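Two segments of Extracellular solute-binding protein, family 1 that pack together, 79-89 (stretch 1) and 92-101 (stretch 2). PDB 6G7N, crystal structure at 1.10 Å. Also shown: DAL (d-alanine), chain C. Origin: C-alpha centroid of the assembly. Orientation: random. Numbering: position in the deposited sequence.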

# COMPACT_ATOMS: atom_id res chain seq x y z
N THR A 79 -2.37 -22.03 7.25
CA THR A 79 -3.36 -20.98 7.33
C THR A 79 -2.94 -19.71 6.57
O THR A 79 -3.69 -19.18 5.76
CB THR A 79 -3.69 -20.67 8.80
OG1 THR A 79 -4.30 -21.84 9.36
CG2 THR A 79 -4.59 -19.50 8.97
N LEU A 80 -1.73 -19.24 6.82
CA LEU A 80 -1.27 -18.04 6.11
C LEU A 80 -1.21 -18.28 4.60
O LEU A 80 -1.63 -17.43 3.81
CB LEU A 80 0.09 -17.56 6.60
CG LEU A 80 0.17 -17.12 8.05
CD1 LEU A 80 1.56 -16.65 8.40
CD2 LEU A 80 -0.83 -16.04 8.39
N ASN A 81 -0.65 -19.42 4.19
CA ASN A 81 -0.45 -19.62 2.79
C ASN A 81 -1.75 -19.84 2.04
O ASN A 81 -1.91 -19.40 0.90
CB ASN A 81 0.53 -20.74 2.51
CG ASN A 81 1.94 -20.45 3.00
OD1 ASN A 81 2.34 -19.30 3.22
ND2 ASN A 81 2.70 -21.52 3.17
N ASN A 82 -2.67 -20.58 2.65
CA ASN A 82 -3.94 -20.83 1.98
C ASN A 82 -4.80 -19.55 1.91
O ASN A 82 -5.44 -19.30 0.89
CB ASN A 82 -4.72 -21.95 2.67
CG ASN A 82 -6.00 -22.24 1.94
OD1 ASN A 82 -6.02 -22.43 0.71
ND2 ASN A 82 -7.14 -22.15 2.69
N LYS A 83 -4.84 -18.79 2.99
CA LYS A 83 -5.72 -17.64 3.06
C LYS A 83 -5.17 -16.38 2.40
O LYS A 83 -5.97 -15.53 1.98
CB LYS A 83 -6.12 -17.34 4.51
CG LYS A 83 -6.94 -18.47 5.16
CD LYS A 83 -8.30 -18.67 4.52
CE LYS A 83 -9.11 -19.72 5.24
NZ LYS A 83 -10.45 -19.88 4.64
N ILE A 84 -3.85 -16.20 2.36
CA ILE A 84 -3.25 -15.00 1.76
C ILE A 84 -2.87 -15.35 0.34
O ILE A 84 -2.10 -16.28 0.10
CB ILE A 84 -2.07 -14.48 2.56
CG1 ILE A 84 -2.47 -14.18 3.99
CG2 ILE A 84 -1.48 -13.27 1.88
CD1 ILE A 84 -1.35 -13.77 4.91
N PRO A 85 -3.40 -14.59 -0.66
CA PRO A 85 -3.01 -14.86 -2.04
C PRO A 85 -1.49 -14.85 -2.20
O PRO A 85 -0.80 -14.01 -1.62
CB PRO A 85 -3.65 -13.67 -2.81
CG PRO A 85 -4.79 -13.24 -1.95
CD PRO A 85 -4.34 -13.46 -0.54
N ALA A 86 -0.98 -15.75 -3.05
CA ALA A 86 0.47 -15.88 -3.21
C ALA A 86 1.15 -14.59 -3.62
O ALA A 86 2.27 -14.32 -3.20
CB ALA A 86 0.78 -16.97 -4.22
N ASN A 87 0.48 -13.78 -4.44
CA ASN A 87 1.06 -12.53 -4.91
C ASN A 87 1.22 -11.49 -3.81
O ASN A 87 1.93 -10.50 -4.02
CB ASN A 87 0.27 -11.96 -6.09
CG ASN A 87 -1.19 -11.69 -5.76
OD1 ASN A 87 -1.92 -12.64 -5.43
ND2 ASN A 87 -1.62 -10.43 -5.81
N LEU A 88 0.53 -11.66 -2.68
CA LEU A 88 0.52 -10.71 -1.59
C LEU A 88 1.37 -11.18 -0.39
O LEU A 88 1.24 -10.60 0.70
CB LEU A 88 -0.91 -10.41 -1.15
CG LEU A 88 -1.84 -9.90 -2.26
CD1 LEU A 88 -3.22 -9.60 -1.69
CD2 LEU A 88 -1.29 -8.66 -2.96
N ARG A 89 2.23 -12.17 -0.59
CA ARG A 89 3.14 -12.61 0.47
C ARG A 89 4.52 -12.86 -0.12
O ARG A 89 4.71 -13.16 -1.30
CB ARG A 89 2.60 -13.84 1.22
CG ARG A 89 2.02 -14.94 0.35
CD ARG A 89 1.56 -16.16 1.18
NE ARG A 89 0.69 -17.07 0.44
CZ ARG A 89 1.11 -18.02 -0.40
NH1 ARG A 89 0.19 -18.80 -0.98
NH2 ARG A 89 2.40 -18.19 -0.68
N GLU A 92 9.69 -15.95 0.02
CA GLU A 92 10.57 -16.59 1.03
C GLU A 92 9.89 -16.69 2.40
O GLU A 92 10.54 -17.07 3.38
CB GLU A 92 11.88 -15.80 1.16
CG GLU A 92 12.74 -15.80 -0.10
CD GLU A 92 13.96 -14.90 0.04
OE1 GLU A 92 14.96 -15.34 0.66
OE2 GLU A 92 13.93 -13.75 -0.45
N LYS A 93 8.62 -16.30 2.49
CA LYS A 93 7.83 -16.48 3.72
C LYS A 93 8.29 -15.59 4.86
O LYS A 93 8.04 -15.88 6.03
CB LYS A 93 7.71 -17.94 4.15
CG LYS A 93 7.31 -18.89 3.03
CD LYS A 93 5.90 -18.64 2.47
CE LYS A 93 5.50 -19.65 1.39
NZ LYS A 93 6.31 -19.48 0.15
N LEU A 94 8.91 -14.47 4.51
CA LEU A 94 9.41 -13.52 5.50
C LEU A 94 8.38 -12.50 5.97
O LEU A 94 8.52 -11.94 7.06
CB LEU A 94 10.66 -12.82 4.97
CG LEU A 94 11.87 -13.74 4.81
CD1 LEU A 94 12.91 -13.06 3.94
CD2 LEU A 94 12.46 -14.11 6.17
N TRP A 95 7.36 -12.24 5.15
CA TRP A 95 6.34 -11.28 5.47
C TRP A 95 5.12 -11.60 4.61
O TRP A 95 5.21 -12.32 3.62
CB TRP A 95 6.82 -9.81 5.28
CG TRP A 95 7.53 -9.55 4.00
CD1 TRP A 95 8.89 -9.47 3.87
CD2 TRP A 95 6.98 -9.34 2.69
NE1 TRP A 95 9.23 -9.24 2.55
CE2 TRP A 95 8.07 -9.18 1.81
CE3 TRP A 95 5.66 -9.32 2.17
CZ2 TRP A 95 7.89 -9.01 0.45
CZ3 TRP A 95 5.50 -9.17 0.82
CH2 TRP A 95 6.59 -9.01 -0.03
N PHE A 96 4.02 -10.99 5.01
CA PHE A 96 2.68 -11.36 4.52
C PHE A 96 1.81 -10.13 4.49
O PHE A 96 1.82 -9.34 5.42
CB PHE A 96 2.04 -12.39 5.48
CG PHE A 96 2.87 -13.64 5.67
CD1 PHE A 96 3.90 -13.66 6.62
CD2 PHE A 96 2.71 -14.76 4.86
CE1 PHE A 96 4.72 -14.76 6.76
CE2 PHE A 96 3.55 -15.86 5.00
CZ PHE A 96 4.54 -15.85 5.94
N GLY A 97 0.98 -10.01 3.44
CA GLY A 97 -0.04 -8.98 3.42
C GLY A 97 -1.29 -9.35 4.18
O GLY A 97 -1.76 -10.47 4.08
N PHE A 98 -1.84 -8.35 4.89
CA PHE A 98 -3.07 -8.51 5.65
C PHE A 98 -4.19 -7.58 5.22
O PHE A 98 -5.35 -7.89 5.47
CB PHE A 98 -2.82 -8.41 7.15
CG PHE A 98 -1.89 -9.50 7.64
CD1 PHE A 98 -2.35 -10.79 7.82
CD2 PHE A 98 -0.56 -9.26 7.87
CE1 PHE A 98 -1.49 -11.80 8.22
CE2 PHE A 98 0.32 -10.28 8.24
CZ PHE A 98 -0.16 -11.54 8.43
N SER A 99 -3.88 -6.47 4.54
CA SER A 99 -4.89 -5.69 3.81
C SER A 99 -4.24 -5.19 2.53
O SER A 99 -3.01 -5.19 2.42
CB SER A 99 -5.55 -4.57 4.64
OG SER A 99 -4.65 -3.55 4.96
N LYS A 100 -5.07 -4.76 1.60
CA LYS A 100 -4.65 -4.42 0.25
C LYS A 100 -5.15 -3.03 -0.13
O LYS A 100 -6.28 -2.65 0.17
CB LYS A 100 -5.27 -5.48 -0.73
CG LYS A 100 -5.15 -5.30 -2.20
CD LYS A 100 -5.77 -6.54 -2.83
CE LYS A 100 -7.29 -6.72 -2.77
NZ LYS A 100 -7.71 -7.82 -3.68
N ARG A 101 -4.28 -2.30 -0.84
CA ARG A 101 -4.59 -0.99 -1.41
C ARG A 101 -4.30 -1.04 -2.90
O ARG A 101 -3.52 -1.84 -3.37
CB ARG A 101 -3.83 0.13 -0.70
CG ARG A 101 -2.29 0.01 -0.72
CD ARG A 101 -1.68 -0.71 0.48
NE ARG A 101 -1.98 -0.13 1.77
CZ ARG A 101 -1.49 1.04 2.22
NH1 ARG A 101 -1.92 1.51 3.37
NH2 ARG A 101 -0.60 1.74 1.52
N DAL C . -0.07 6.32 5.16
CA DAL C . -0.76 5.59 6.27
CB DAL C . 0.20 5.37 7.44
C DAL C . -1.38 4.30 5.83
O DAL C . -1.38 4.09 4.60
OXT DAL C . -1.86 3.54 6.71
O HOH W 1 4.96 -17.08 -0.49

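This is a small, mostly apolar contact in which the end of a helix and the loop after it pack against a short extended segment, pinned by one backbone bridge and burying 523 Å² in all. The bridge pairs Arg 89 with Phe 96, their CA atoms 4.3 Å apart, and one direct hydrogen bond crosses between the stretches: Gly 97 N donates to Leu 88 O at 2.8 Å. Glycine suits this position, since an ideal CB on Gly 97 would lie 2.9 Å from Leu 88 O, a clash.

Phe 96 is the hub of the side-chain packing. Leu 80 CD1 sits almost on the ring normal, 3.9 Å from the centroid of the Phe 96 ring, a CH-pi contact over one face. Ile 84, the first residue to leave helical geometry, points its CA-to-CB bond toward the extended segment; Ile 84 CD1 lies 3.7 Å from Phe 96 CB and 3.9 Å from Phe 98 CE1, so one methyl serves two aromatic residues. Ile 84 CD1 also comes within 3.4 Å of Gly 97 O, a carbonyl the contact buries without a hydrogen-bonding partner, a polar cost accepted within the apolar packing.

Arg 89 ties its own stretch together while it lines the contact. Arg 89 NE donates to Ile 84 O at 2.9 Å, and Arg 89 NH1 makes a weak hydrogen bond to Asn 81 O, also 2.9 Å, so the guanidinium braces backbone carbonyls at the helix end and beyond. Meanwhile Arg 89 CB packs 3.8 Å from Phe 96 CD2. Arg 89 and Lys 93 are both partly exposed, and Arg 89 NH2 and Lys 93 NZ, like charges, stand 4.2 Å apart. Water 1 reconciles them, its O accepting a hydrogen bond from each at 2.8 Å, from Arg 89 NH2 and from Lys 93 NZ.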